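Local coordinates for excretory-secretory protein 2 (Ancylostoma ceylanicum, PDB 3NSW) that is secreted by a hookworm, adopts a netrin-like fold and probably acts as an immunomodulator in the host, at residues 19-24 and 80-85; 12-17 and 87-92; 6-11 and 60-65; 25-30 and 41-46. All blocks are in the same frame, centred on the assembly; numbering follows the deposited sequence.

How the interactions relate
Four contacts join neighbouring parts of one mixed sheet and the N-terminal segments that pack on it, in a protein with a netrin-like fold. Interactions 1 and 2 lie closest, their centres about 10 Å apart, and the disulfide C81-C88 joins them; both first segments reach into helix 16-20. Interaction 3, about 12 Å from each, brings the N-terminal segment 6-11 to the end of strand 59-63, while strand 9-10 also pairs with strand 88-92 of interaction 2. Interaction 4, a hairpin between strands 24-33 and 37-45, lies 13 to 14 Å from the others (centre to centre) and is nested inside the loops they close. A local hairpin is thus enclosed, along the chain, by longer-range closures.

Interaction 1: residues 19-24 and 80-85; sequences INDVET and GCKSGN
With CG of D21 anti to its backbone N (chi1 -154°) and the K82 chain extended until a bend at chi4 (67°) turns NZ back, the carboxylate and the ammonium meet at the surface. NZ of K82 stands 3.0 Å from OD2 of D21, above the carboxylate plane, in a salt bridge, and adds a weak hydrogen bond to the D21 carbonyl. A longer, weak ion pair links the same ammonium to D87. Beneath, V22 turns its branches to the backbone of strand 75-82: CG1 rests 3.7 Å from the carbonyl carbon of G80, and CB lies 3.5 Å from O of C81. That oxygen is gripped twice, by N of E23 (2.9 Å), which sits above the carbonyl plane, and by N of T24 (3.1 Å) on a much straighter bond. A water shared with OG1 of T24 also donates to it. In return, N of C81 reaches O of T24 at 2.8 Å. CG of E23 brushes OG of S83 at 3.7 Å, while the glutamate's carboxylate goes on to K50. Two consecutive residues, E23 and T24, thus face the single C81, a classic beta bulge where strand 24-33 begins its antiparallel pairing with strand 75-82 in the netrin-like sheet.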
loop_
_atom_site.group_PDB
_atom_site.type_symbol
_atom_site.label_atom_id
_atom_site.label_comp_id
_atom_site.label_asym_id
_atom_site.label_seq_id
_atom_site.Cartn_x
_atom_site.Cartn_y
_atom_site.Cartn_z
ATOM N N ILE A 19 8.050 -3.503 -6.364
ATOM C CA ILE A 19 7.152 -4.653 -6.339
ATOM C C ILE A 19 7.836 -5.924 -5.827
ATOM O O ILE A 19 7.274 -6.640 -5.001
ATOM C CB ILE A 19 6.538 -4.904 -7.723
ATOM C CG1 ILE A 19 5.562 -3.767 -8.071
ATOM C CG2 ILE A 19 5.794 -6.247 -7.755
ATOM C CD1 ILE A 19 5.238 -3.689 -9.555
ATOM N N ASN A 20 9.045 -6.196 -6.310
ATOM C CA ASN A 20 9.779 -7.399 -5.904
ATOM C C ASN A 20 10.173 -7.419 -4.437
ATOM O O ASN A 20 10.368 -8.485 -3.864
ATOM C CB ASN A 20 11.027 -7.587 -6.766
ATOM C CG ASN A 20 10.704 -8.006 -8.165
ATOM O OD1 ASN A 20 9.567 -8.369 -8.484
ATOM N ND2 ASN A 20 11.720 -7.992 -9.026
ATOM N N ASP A 21 10.283 -6.242 -3.826
ATOM C CA ASP A 21 10.735 -6.165 -2.453
ATOM C C ASP A 21 9.638 -6.143 -1.390
ATOM O O ASP A 21 9.934 -6.072 -0.203
ATOM C CB ASP A 21 11.658 -4.983 -2.248
ATOM C CG ASP A 21 12.591 -5.210 -1.100
ATOM O OD1 ASP A 21 13.138 -6.326 -1.028
ATOM O OD2 ASP A 21 12.730 -4.317 -0.248
ATOM N N VAL A 22 8.385 -6.213 -1.816
ATOM C CA VAL A 22 7.274 -6.313 -0.864
ATOM C C VAL A 22 6.633 -7.697 -0.922
ATOM O O VAL A 22 6.906 -8.472 -1.836
ATOM C CB VAL A 22 6.244 -5.156 -1.033
ATOM C CG1 VAL A 22 6.910 -3.814 -0.719
ATOM C CG2 VAL A 22 5.622 -5.136 -2.437
ATOM N N GLU A 23 5.813 -8.023 0.071
ATOM C CA GLU A 23 5.118 -9.304 0.069
ATOM C C GLU A 23 3.772 -9.220 -0.663
ATOM O O GLU A 23 3.392 -10.152 -1.373
ATOM C CB GLU A 23 4.921 -9.818 1.492
ATOM C CG GLU A 23 4.475 -11.274 1.561
ATOM C CD GLU A 23 5.369 -12.214 0.762
ATOM O OE1 GLU A 23 6.616 -12.098 0.841
ATOM O OE2 GLU A 23 4.819 -13.075 0.048
ATOM N N THR A 24 3.054 -8.117 -0.483
ATOM C CA THR A 24 1.791 -7.923 -1.199
ATOM C C THR A 24 1.675 -6.497 -1.724
ATOM O O THR A 24 2.209 -5.551 -1.138
ATOM C CB THR A 24 0.540 -8.230 -0.335
ATOM O OG1 THR A 24 0.479 -7.332 0.779
ATOM C CG2 THR A 24 0.518 -9.689 0.149
ATOM N N GLY A 80 2.002 -1.131 -1.268
ATOM C CA GLY A 80 2.892 -2.297 -1.354
ATOM C C GLY A 80 3.523 -2.488 0.005
ATOM O O GLY A 80 4.115 -1.555 0.521
ATOM N N CYS A 81 3.386 -3.665 0.607
ATOM C CA CYS A 81 3.894 -3.839 1.981
ATOM C C CYS A 81 4.623 -5.157 2.207
ATOM O O CYS A 81 4.260 -6.167 1.634
ATOM C CB CYS A 81 2.769 -3.717 3.019
ATOM S SG CYS A 81 2.070 -2.045 3.282
ATOM N N LYS A 82 5.648 -5.144 3.061
ATOM C CA LYS A 82 6.159 -6.407 3.609
ATOM C C LYS A 82 5.166 -6.884 4.671
ATOM O O LYS A 82 4.319 -6.113 5.125
ATOM C CB LYS A 82 7.566 -6.233 4.207
ATOM C CG LYS A 82 8.586 -5.805 3.187
ATOM C CD LYS A 82 9.970 -5.663 3.823
ATOM C CE LYS A 82 11.032 -5.454 2.766
ATOM N NZ LYS A 82 10.898 -4.156 2.069
ATOM N N SER A 83 5.269 -8.146 5.068
ATOM C CA SER A 83 4.351 -8.721 6.062
ATOM C C SER A 83 4.209 -7.852 7.315
ATOM O O SER A 83 5.184 -7.269 7.784
ATOM C CB SER A 83 4.790 -10.143 6.427
ATOM O OG SER A 83 4.738 -10.976 5.281
ATOM N N GLY A 84 2.985 -7.746 7.830
ATOM C CA GLY A 84 2.688 -6.878 8.969
ATOM C C GLY A 84 2.508 -5.416 8.604
ATOM O O GLY A 84 2.456 -4.545 9.488
ATOM N N ASN A 85 2.395 -5.146 7.300
ATOM C CA ASN A 85 2.237 -3.781 6.784
ATOM C C ASN A 85 3.377 -2.888 7.243
ATOM O O ASN A 85 3.168 -1.805 7.815
ATOM C CB ASN A 85 0.875 -3.189 7.161
ATOM C CG ASN A 85 -0.239 -3.665 6.239
ATOM O OD1 ASN A 85 -0.016 -4.492 5.351
ATOM N ND2 ASN A 85 -1.438 -3.148 6.450
HETATM O O HOH W 1 1.931 -7.995 2.993
#

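Interaction 2: residues 12-17 and 87-92; sequences SEIRQE and DCFVKL
I14 lays the end of its side chain over the flank of K91, CD1 3.8 Å from CB of the lysine and 4.0 Å from its CG. The same isoleucine meets the F89 ring obliquely, its CG1 4.1 Å from CE1, the two side chains crossing at about a right angle. The F89 ring also touches L11 and V22. I14 therefore sits against two residues two apart on one face of strand 88-92, and it also touches I19 and L96. This is how the segment leading into helix 16-20 packs on the sheet of the netrin-like fold, with R15 at the N-cap position of that helix and helix 98-104 alongside. The K91 chain bends at chi2 (98°) before running out beyond the isoleucine. Its NZ donates to O of S12 at 2.7 Å, a short bond whose donor is tilted 31° from the carbonyl plane. The ammonium has a second partner in E100 of helix 98-104, whose other carboxylate oxygen accepts from the backbone N of I14, and a weak bond to O of G95.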
loop_
_atom_site.group_PDB
_atom_site.type_symbol
_atom_site.label_atom_id
_atom_site.label_comp_id
_atom_site.label_asym_id
_atom_site.label_seq_id
_atom_site.Cartn_x
_atom_site.Cartn_y
_atom_site.Cartn_z
ATOM N N SER A 12 6.638 8.304 -6.406
ATOM C CA SER A 12 6.226 9.004 -7.619
ATOM C C SER A 12 5.927 7.998 -8.728
ATOM O O SER A 12 4.969 8.170 -9.479
ATOM C CB SER A 12 7.297 9.996 -8.072
ATOM O OG SER A 12 8.513 9.334 -8.370
ATOM N N GLU A 13 6.743 6.948 -8.813
ATOM C CA GLU A 13 6.534 5.887 -9.806
ATOM C C GLU A 13 6.787 4.501 -9.218
ATOM O O GLU A 13 7.816 4.266 -8.581
ATOM C CB GLU A 13 7.422 6.114 -11.041
ATOM C CG GLU A 13 7.233 5.075 -12.144
ATOM C CD GLU A 13 8.037 5.358 -13.407
ATOM O OE1 GLU A 13 8.973 6.186 -13.370
ATOM O OE2 GLU A 13 7.731 4.736 -14.444
ATOM N N ILE A 14 5.843 3.587 -9.433
ATOM C CA ILE A 14 6.034 2.201 -9.034
ATOM C C ILE A 14 6.884 1.497 -10.094
ATOM O O ILE A 14 6.550 1.517 -11.284
ATOM C CB ILE A 14 4.691 1.452 -8.852
ATOM C CG1 ILE A 14 3.839 2.124 -7.768
ATOM C CG2 ILE A 14 4.937 -0.024 -8.532
ATOM C CD1 ILE A 14 2.413 1.635 -7.744
ATOM N N ARG A 15 7.984 0.882 -9.650
ATOM C CA ARG A 15 8.860 0.115 -10.538
ATOM C C ARG A 15 8.959 -1.348 -10.096
ATOM O O ARG A 15 8.575 -1.690 -8.978
ATOM C CB ARG A 15 10.259 0.743 -10.579
ATOM C CG ARG A 15 10.275 2.232 -10.923
ATOM C CD ARG A 15 11.425 2.948 -10.225
ATOM N NE ARG A 15 11.464 2.653 -8.789
ATOM C CZ ARG A 15 12.255 3.263 -7.909
ATOM N NH1 ARG A 15 13.086 4.226 -8.299
ATOM N NH2 ARG A 15 12.213 2.912 -6.631
ATOM N N GLN A 16 9.500 -2.199 -10.969
ATOM C CA GLN A 16 9.687 -3.626 -10.660
ATOM C C GLN A 16 10.433 -3.900 -9.339
ATOM O O GLN A 16 10.071 -4.815 -8.587
ATOM C CB GLN A 16 10.393 -4.340 -11.822
ATOM C CG GLN A 16 10.343 -5.863 -11.739
ATOM C CD GLN A 16 8.930 -6.403 -11.778
ATOM O OE1 GLN A 16 8.201 -6.177 -12.737
ATOM N NE2 GLN A 16 8.536 -7.124 -10.731
ATOM N N GLU A 17 11.462 -3.104 -9.064
ATOM C CA GLU A 17 12.263 -3.260 -7.844
ATOM C C GLU A 17 11.411 -3.074 -6.591
ATOM O O GLU A 17 11.611 -3.767 -5.587
ATOM C CB GLU A 17 13.433 -2.270 -7.805
ATOM C CG GLU A 17 14.223 -2.163 -9.080
ATOM C CD GLU A 17 13.771 -1.011 -9.949
ATOM O OE1 GLU A 17 14.191 0.134 -9.675
ATOM O OE2 GLU A 17 13.005 -1.247 -10.909
ATOM N N ASP A 87 7.507 -1.405 6.037
ATOM C CA ASP A 87 8.311 -0.969 4.882
ATOM C C ASP A 87 7.451 -0.783 3.637
ATOM O O ASP A 87 7.747 -1.345 2.566
ATOM C CB ASP A 87 9.440 -1.965 4.588
ATOM C CG ASP A 87 10.590 -1.864 5.569
ATOM O OD1 ASP A 87 10.865 -0.761 6.099
ATOM O OD2 ASP A 87 11.241 -2.905 5.800
ATOM N N CYS A 88 6.384 0.002 3.782
ATOM C CA CYS A 88 5.398 0.104 2.741
ATOM C C CYS A 88 5.726 1.235 1.784
ATOM O O CYS A 88 6.362 2.234 2.163
ATOM C CB CYS A 88 3.997 0.330 3.347
ATOM S SG CYS A 88 3.438 -0.987 4.462
ATOM N N PHE A 89 5.306 1.054 0.532
ATOM C CA PHE A 89 5.219 2.160 -0.411
ATOM C C PHE A 89 3.754 2.473 -0.755
ATOM O O PHE A 89 2.882 1.595 -0.690
ATOM C CB PHE A 89 6.071 1.922 -1.680
ATOM C CG PHE A 89 5.552 0.833 -2.609
ATOM C CD1 PHE A 89 4.425 1.044 -3.426
ATOM C CD2 PHE A 89 6.207 -0.392 -2.682
ATOM C CE1 PHE A 89 3.958 0.040 -4.288
ATOM C CE2 PHE A 89 5.759 -1.397 -3.538
ATOM C CZ PHE A 89 4.630 -1.186 -4.344
ATOM N N VAL A 90 3.496 3.730 -1.100
ATOM C CA VAL A 90 2.126 4.198 -1.363
ATOM C C VAL A 90 2.125 5.068 -2.617
ATOM O O VAL A 90 3.002 5.917 -2.787
ATOM C CB VAL A 90 1.587 5.052 -0.178
ATOM C CG1 VAL A 90 0.086 5.335 -0.375
ATOM C CG2 VAL A 90 1.825 4.353 1.155
ATOM N N LYS A 91 1.132 4.865 -3.478
ATOM C CA LYS A 91 0.966 5.649 -4.697
ATOM C C LYS A 91 -0.528 5.894 -4.909
ATOM O O LYS A 91 -1.337 4.989 -4.742
ATOM C CB LYS A 91 1.549 4.886 -5.895
ATOM C CG LYS A 91 1.075 5.373 -7.278
ATOM C CD LYS A 91 2.066 6.324 -7.944
ATOM C CE LYS A 91 1.469 6.867 -9.242
ATOM N NZ LYS A 91 2.471 7.430 -10.173
ATOM N N LEU A 92 -0.891 7.132 -5.238
ATOM C CA LEU A 92 -2.280 7.459 -5.554
ATOM C C LEU A 92 -2.765 6.601 -6.711
ATOM O O LEU A 92 -2.159 6.598 -7.781
ATOM C CB LEU A 92 -2.402 8.941 -5.939
ATOM C CG LEU A 92 -3.803 9.541 -5.910
ATOM C CD1 LEU A 92 -4.253 9.677 -4.465
ATOM C CD2 LEU A 92 -3.804 10.891 -6.611
#

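Interaction 3: residues 6-11 and 60-65; sequences YCPKML and GTLRDD
A CH-pi contact joins Y6 and R63. The arginine, extended from CG to NE, runs over one face of the tyrosine ring, its CD 4.0 Å from the ring centroid and offset toward the rim. Its guanidinium follows, inclined only 26° to the ring, with NE 3.4 Å from CD2 of Y6. Charge pairing holds that flat group in place: R63 grips D65 side-on, NE to OD1 at 2.9 Å and NH2 to OD2 at 3.0 Å, the latter through the syn lone pair. The D65 carboxylate, whose OD2 also lies at the edge of the Y6 ring, has further partners in R36 and the backbone N of H3.

Among backbone bonds, N of D65 donates to O of Y6 at 2.7 Å, and CA of D64 makes a CA-H...O contact with the same oxygen. A water bridges O of P8 and OD1 of D64, an oxygen that also accepts from the backbone N of C66 and of G67. Apolar contact is slighter: CG of P8 meets CD2 of L62 at 4.1 Å, the two side chains sliding past each other in opposite directions.

C7, whose SG lies against D65, is tied to C66 by a disulfide. L62 and P8 reach strand 88-92 through C88 and V90, strand 59-63 pairs with strand 37-45, and strand 9-10 with strand 88-92, so the contact brings the segment leading into one outermost strand, 9-10, against the end of the other, 59-63.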
loop_
_atom_site.group_PDB
_atom_site.type_symbol
_atom_site.label_atom_id
_atom_site.label_comp_id
_atom_site.label_asym_id
_atom_site.label_seq_id
_atom_site.Cartn_x
_atom_site.Cartn_y
_atom_site.Cartn_z
ATOM N N TYR A 6 7.754 1.244 10.214
ATOM C CA TYR A 6 6.397 1.803 10.131
ATOM C C TYR A 6 6.432 3.239 9.658
ATOM O O TYR A 6 5.684 4.081 10.154
ATOM C CB TYR A 6 5.706 1.773 11.492
ATOM C CG TYR A 6 5.381 0.401 11.985
ATOM C CD1 TYR A 6 4.745 -0.523 11.161
ATOM C CD2 TYR A 6 5.684 0.029 13.296
ATOM C CE1 TYR A 6 4.437 -1.800 11.632
ATOM C CE2 TYR A 6 5.380 -1.238 13.771
ATOM C CZ TYR A 6 4.753 -2.142 12.935
ATOM O OH TYR A 6 4.464 -3.395 13.403
ATOM N N CYS A 7 7.316 3.523 8.710
ATOM C CA CYS A 7 7.346 4.827 8.065
ATOM C C CYS A 7 7.130 4.686 6.550
ATOM O O CYS A 7 8.090 4.641 5.784
ATOM C CB CYS A 7 8.651 5.547 8.395
ATOM S SG CYS A 7 8.832 5.889 10.171
ATOM N N PRO A 8 5.858 4.614 6.115
ATOM C CA PRO A 8 5.588 4.398 4.692
ATOM C C PRO A 8 6.105 5.557 3.857
ATOM O O PRO A 8 6.244 6.675 4.360
ATOM C CB PRO A 8 4.051 4.328 4.617
ATOM C CG PRO A 8 3.596 4.138 6.006
ATOM C CD PRO A 8 4.618 4.741 6.900
ATOM N N LYS A 9 6.423 5.283 2.602
ATOM C CA LYS A 9 6.906 6.340 1.722
ATOM C C LYS A 9 5.975 6.497 0.544
ATOM O O LYS A 9 5.428 5.515 0.068
ATOM C CB LYS A 9 8.320 6.025 1.234
ATOM C CG LYS A 9 8.453 4.720 0.458
ATOM C CD LYS A 9 9.898 4.509 0.009
ATOM C CE LYS A 9 10.035 3.286 -0.885
ATOM N NZ LYS A 9 11.453 3.053 -1.290
ATOM N N MET A 10 5.829 7.731 0.071
ATOM C CA MET A 10 5.110 8.003 -1.168
ATOM C C MET A 10 6.064 7.740 -2.316
ATOM O O MET A 10 7.216 8.188 -2.282
ATOM C CB MET A 10 4.656 9.463 -1.242
ATOM C CG MET A 10 3.631 9.898 -0.215
ATOM S SD MET A 10 2.128 8.906 -0.163
ATOM C CE MET A 10 1.537 8.959 -1.842
ATOM N N LEU A 11 5.589 7.009 -3.322
ATOM C CA LEU A 11 6.362 6.785 -4.541
ATOM C C LEU A 11 5.776 7.584 -5.693
ATOM O O LEU A 11 4.568 7.539 -5.936
ATOM C CB LEU A 11 6.346 5.310 -4.943
ATOM C CG LEU A 11 7.191 4.234 -4.270
ATOM C CD1 LEU A 11 7.095 2.983 -5.131
ATOM C CD2 LEU A 11 8.644 4.656 -4.111
ATOM N N GLY A 60 -8.133 -3.442 7.105
ATOM C CA GLY A 60 -6.827 -3.473 7.781
ATOM C C GLY A 60 -6.432 -2.077 8.205
ATOM O O GLY A 60 -7.231 -1.144 8.106
ATOM N N THR A 61 -5.196 -1.939 8.676
ATOM C CA THR A 61 -4.689 -0.655 9.144
ATOM C C THR A 61 -3.247 -0.488 8.694
ATOM O O THR A 61 -2.540 -1.468 8.413
ATOM C CB THR A 61 -4.721 -0.542 10.685
ATOM O OG1 THR A 61 -3.952 -1.611 11.247
ATOM C CG2 THR A 61 -6.148 -0.597 11.227
ATOM N N LEU A 62 -2.826 0.765 8.595
ATOM C CA LEU A 62 -1.451 1.090 8.233
ATOM C C LEU A 62 -0.882 2.056 9.261
ATOM O O LEU A 62 -1.316 3.201 9.350
ATOM C CB LEU A 62 -1.413 1.726 6.831
ATOM C CG LEU A 62 -0.041 2.204 6.335
ATOM C CD1 LEU A 62 0.901 1.015 6.144
ATOM C CD2 LEU A 62 -0.212 2.998 5.030
ATOM N N ARG A 63 0.093 1.592 10.042
ATOM C CA ARG A 63 0.732 2.433 11.048
ATOM C C ARG A 63 1.769 3.370 10.423
ATOM O O ARG A 63 2.491 2.975 9.507
ATOM C CB ARG A 63 1.377 1.538 12.107
ATOM C CG ARG A 63 2.070 2.292 13.220
ATOM C CD ARG A 63 2.348 1.368 14.388
ATOM N NE ARG A 63 3.491 1.853 15.146
ATOM C CZ ARG A 63 4.009 1.256 16.213
ATOM N NH1 ARG A 63 3.495 0.125 16.679
ATOM N NH2 ARG A 63 5.068 1.780 16.795
ATOM N N ASP A 64 1.841 4.606 10.919
ATOM C CA ASP A 64 2.854 5.575 10.471
ATOM C C ASP A 64 3.491 6.258 11.673
ATOM O O ASP A 64 2.850 7.070 12.346
ATOM C CB ASP A 64 2.266 6.620 9.499
ATOM C CG ASP A 64 3.293 7.679 9.057
ATOM O OD1 ASP A 64 4.514 7.468 9.210
ATOM O OD2 ASP A 64 2.879 8.740 8.543
ATOM N N ASP A 65 4.756 5.926 11.919
ATOM C CA ASP A 65 5.518 6.465 13.047
ATOM C C ASP A 65 6.309 7.733 12.701
ATOM O O ASP A 65 6.911 8.350 13.584
ATOM C CB ASP A 65 6.507 5.404 13.537
ATOM C CG ASP A 65 5.869 4.373 14.455
ATOM O OD1 ASP A 65 4.650 4.442 14.721
ATOM O OD2 ASP A 65 6.601 3.477 14.911
HETATM O O HOH W 2 6.446 7.858 6.732
#

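Interaction 4: residues 25-30 and 41-46; sequences VAYVTV and QYWRLY
W43 meets Y27 across an antiparallel beta hairpin, strands 24-33 and 37-45 of the netrin-like sheet, where a classic beta bulge sets both W43 and R44 against Y27. At the bulge the indole turns its edge toward the face of the Y27 ring, CD1 poised over the ring centre, with centroids 5.0 Å apart and planes at 52°. CG of Q41 lies over one face of the indole. On the face that carries A26, V28, Y42 and L45, the knob is V28: its CG1 presses on the Y42 ring 3.9 Å from the centroid, the two side chains side by side, while CB of A26 fills the notch at the ring's edge, 3.6 Å from CE1. CD2 of L45 closes on the same methyl from the other strand. Y46 points toward strand 24-33 with CG anti to its carbonyl carbon (chi1 -61°); CD2 touches CG1 of V25 at 3.8 Å and OH rests 3.6 Å from CB of Y27. CD1 of Y46 lies over the centre of one face of the R44 guanidinium, whose NH1 bonds to O of E106. The T29 hydroxyl, also hydrogen-bonded to D76, accepts a nearly straight bond (175°) from the indole, NE1 to OG1 at 2.6 Å, with OG1 in the plane of the indole ring.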
loop_
_atom_site.group_PDB
_atom_site.type_symbol
_atom_site.label_atom_id
_atom_site.label_comp_id
_atom_site.label_asym_id
_atom_site.label_seq_id
_atom_site.Cartn_x
_atom_site.Cartn_y
_atom_site.Cartn_z
ATOM N N VAL A 25 0.964 -6.358 -2.830
ATOM C CA VAL A 25 0.621 -5.050 -3.367
ATOM C C VAL A 25 -0.901 -5.037 -3.487
ATOM O O VAL A 25 -1.487 -5.939 -4.084
ATOM C CB VAL A 25 1.233 -4.810 -4.752
ATOM C CG1 VAL A 25 0.957 -3.385 -5.189
ATOM C CG2 VAL A 25 2.756 -5.074 -4.728
ATOM N N ALA A 26 -1.511 -4.004 -2.920
ATOM C CA ALA A 26 -2.965 -3.933 -2.779
ATOM C C ALA A 26 -3.563 -2.640 -3.309
ATOM O O ALA A 26 -2.897 -1.614 -3.360
ATOM C CB ALA A 26 -3.321 -4.090 -1.314
ATOM N N TYR A 27 -4.855 -2.699 -3.649
ATOM C CA TYR A 27 -5.651 -1.549 -4.077
ATOM C C TYR A 27 -6.537 -1.302 -2.874
ATOM O O TYR A 27 -7.313 -2.191 -2.493
ATOM C CB TYR A 27 -6.483 -1.984 -5.298
ATOM C CG TYR A 27 -7.492 -0.993 -5.836
ATOM C CD1 TYR A 27 -7.431 0.371 -5.532
ATOM C CD2 TYR A 27 -8.482 -1.430 -6.741
ATOM C CE1 TYR A 27 -8.383 1.273 -6.075
ATOM C CE2 TYR A 27 -9.416 -0.547 -7.276
ATOM C CZ TYR A 27 -9.358 0.791 -6.946
ATOM O OH TYR A 27 -10.270 1.662 -7.491
ATOM N N VAL A 28 -6.374 -0.140 -2.236
ATOM C CA VAL A 28 -7.056 0.169 -0.976
ATOM C C VAL A 28 -7.721 1.545 -1.007
ATOM O O VAL A 28 -7.358 2.396 -1.819
ATOM C CB VAL A 28 -6.075 0.131 0.232
ATOM C CG1 VAL A 28 -5.409 -1.256 0.369
ATOM C CG2 VAL A 28 -5.014 1.222 0.120
ATOM N N THR A 29 -8.706 1.749 -0.134
ATOM C CA THR A 29 -9.182 3.090 0.166
ATOM C C THR A 29 -8.874 3.364 1.625
ATOM O O THR A 29 -9.102 2.508 2.490
ATOM C CB THR A 29 -10.698 3.228 -0.039
ATOM O OG1 THR A 29 -11.042 2.834 -1.372
ATOM C CG2 THR A 29 -11.126 4.707 0.172
ATOM N N VAL A 30 -8.341 4.553 1.901
ATOM C CA VAL A 30 -8.196 5.019 3.288
ATOM C C VAL A 30 -9.577 5.471 3.752
ATOM O O VAL A 30 -10.180 6.365 3.149
ATOM C CB VAL A 30 -7.162 6.171 3.406
ATOM C CG1 VAL A 30 -7.139 6.771 4.825
ATOM C CG2 VAL A 30 -5.789 5.687 3.012
ATOM N N GLN A 41 -9.748 -0.059 3.604
ATOM C CA GLN A 41 -10.594 -1.029 2.933
ATOM C C GLN A 41 -9.780 -1.615 1.790
ATOM O O GLN A 41 -9.239 -0.880 0.968
ATOM C CB GLN A 41 -11.860 -0.355 2.382
ATOM C CG GLN A 41 -12.630 -1.179 1.351
ATOM C CD GLN A 41 -13.512 -2.250 1.979
ATOM O OE1 GLN A 41 -14.291 -1.974 2.887
ATOM N NE2 GLN A 41 -13.391 -3.480 1.490
ATOM N N TYR A 42 -9.696 -2.938 1.738
ATOM C CA TYR A 42 -8.982 -3.617 0.654
ATOM C C TYR A 42 -9.953 -4.008 -0.448
ATOM O O TYR A 42 -10.983 -4.627 -0.183
ATOM C CB TYR A 42 -8.305 -4.883 1.186
ATOM C CG TYR A 42 -7.039 -4.599 1.942
ATOM C CD1 TYR A 42 -5.796 -4.741 1.324
ATOM C CD2 TYR A 42 -7.080 -4.185 3.275
ATOM C CE1 TYR A 42 -4.618 -4.475 2.017
ATOM C CE2 TYR A 42 -5.915 -3.911 3.974
ATOM C CZ TYR A 42 -4.692 -4.067 3.345
ATOM O OH TYR A 42 -3.548 -3.803 4.040
ATOM N N TRP A 43 -9.601 -3.670 -1.683
ATOM C CA TRP A 43 -10.414 -4.013 -2.843
ATOM C C TRP A 43 -9.861 -5.203 -3.600
ATOM O O TRP A 43 -10.626 -6.006 -4.142
ATOM C CB TRP A 43 -10.530 -2.819 -3.792
ATOM C CG TRP A 43 -11.161 -1.620 -3.155
ATOM C CD1 TRP A 43 -10.544 -0.439 -2.837
ATOM C CD2 TRP A 43 -12.531 -1.484 -2.746
ATOM N NE1 TRP A 43 -11.448 0.423 -2.262
ATOM C CE2 TRP A 43 -12.673 -0.187 -2.196
ATOM C CE3 TRP A 43 -13.650 -2.323 -2.799
ATOM C CZ2 TRP A 43 -13.894 0.292 -1.697
ATOM C CZ3 TRP A 43 -14.872 -1.847 -2.301
ATOM C CH2 TRP A 43 -14.979 -0.550 -1.757
ATOM N N ARG A 44 -8.534 -5.314 -3.647
ATOM C CA ARG A 44 -7.896 -6.305 -4.500
ATOM C C ARG A 44 -6.459 -6.473 -4.046
ATOM O O ARG A 44 -5.832 -5.507 -3.649
ATOM C CB ARG A 44 -7.882 -5.780 -5.941
ATOM C CG ARG A 44 -7.114 -6.650 -6.927
ATOM C CD ARG A 44 -7.218 -6.075 -8.315
ATOM N NE ARG A 44 -6.441 -6.854 -9.271
ATOM C CZ ARG A 44 -6.292 -6.513 -10.544
ATOM N NH1 ARG A 44 -6.866 -5.406 -11.000
ATOM N NH2 ARG A 44 -5.575 -7.271 -11.356
ATOM N N LEU A 45 -5.943 -7.696 -4.105
ATOM C CA LEU A 45 -4.490 -7.877 -3.996
ATOM C C LEU A 45 -4.023 -8.188 -5.402
ATOM O O LEU A 45 -4.561 -9.104 -6.039
ATOM C CB LEU A 45 -4.138 -9.038 -3.063
ATOM C CG LEU A 45 -4.615 -9.032 -1.608
ATOM C CD1 LEU A 45 -3.874 -10.108 -0.849
ATOM C CD2 LEU A 45 -4.385 -7.696 -0.958
ATOM N N TYR A 46 -3.059 -7.418 -5.907
ATOM C CA TYR A 46 -2.524 -7.683 -7.238
ATOM C C TYR A 46 -1.708 -8.974 -7.201
ATOM O O TYR A 46 -1.208 -9.364 -6.146
ATOM C CB TYR A 46 -1.681 -6.509 -7.744
ATOM C CG TYR A 46 -2.446 -5.202 -7.877
ATOM C CD1 TYR A 46 -3.226 -4.939 -9.014
ATOM C CD2 TYR A 46 -2.398 -4.228 -6.869
ATOM C CE1 TYR A 46 -3.925 -3.739 -9.145
ATOM C CE2 TYR A 46 -3.094 -3.019 -6.994
ATOM C CZ TYR A 46 -3.864 -2.794 -8.138
ATOM O OH TYR A 46 -4.545 -1.608 -8.274
HETATM O O HOH W 3 0.259 -9.034 -3.960
#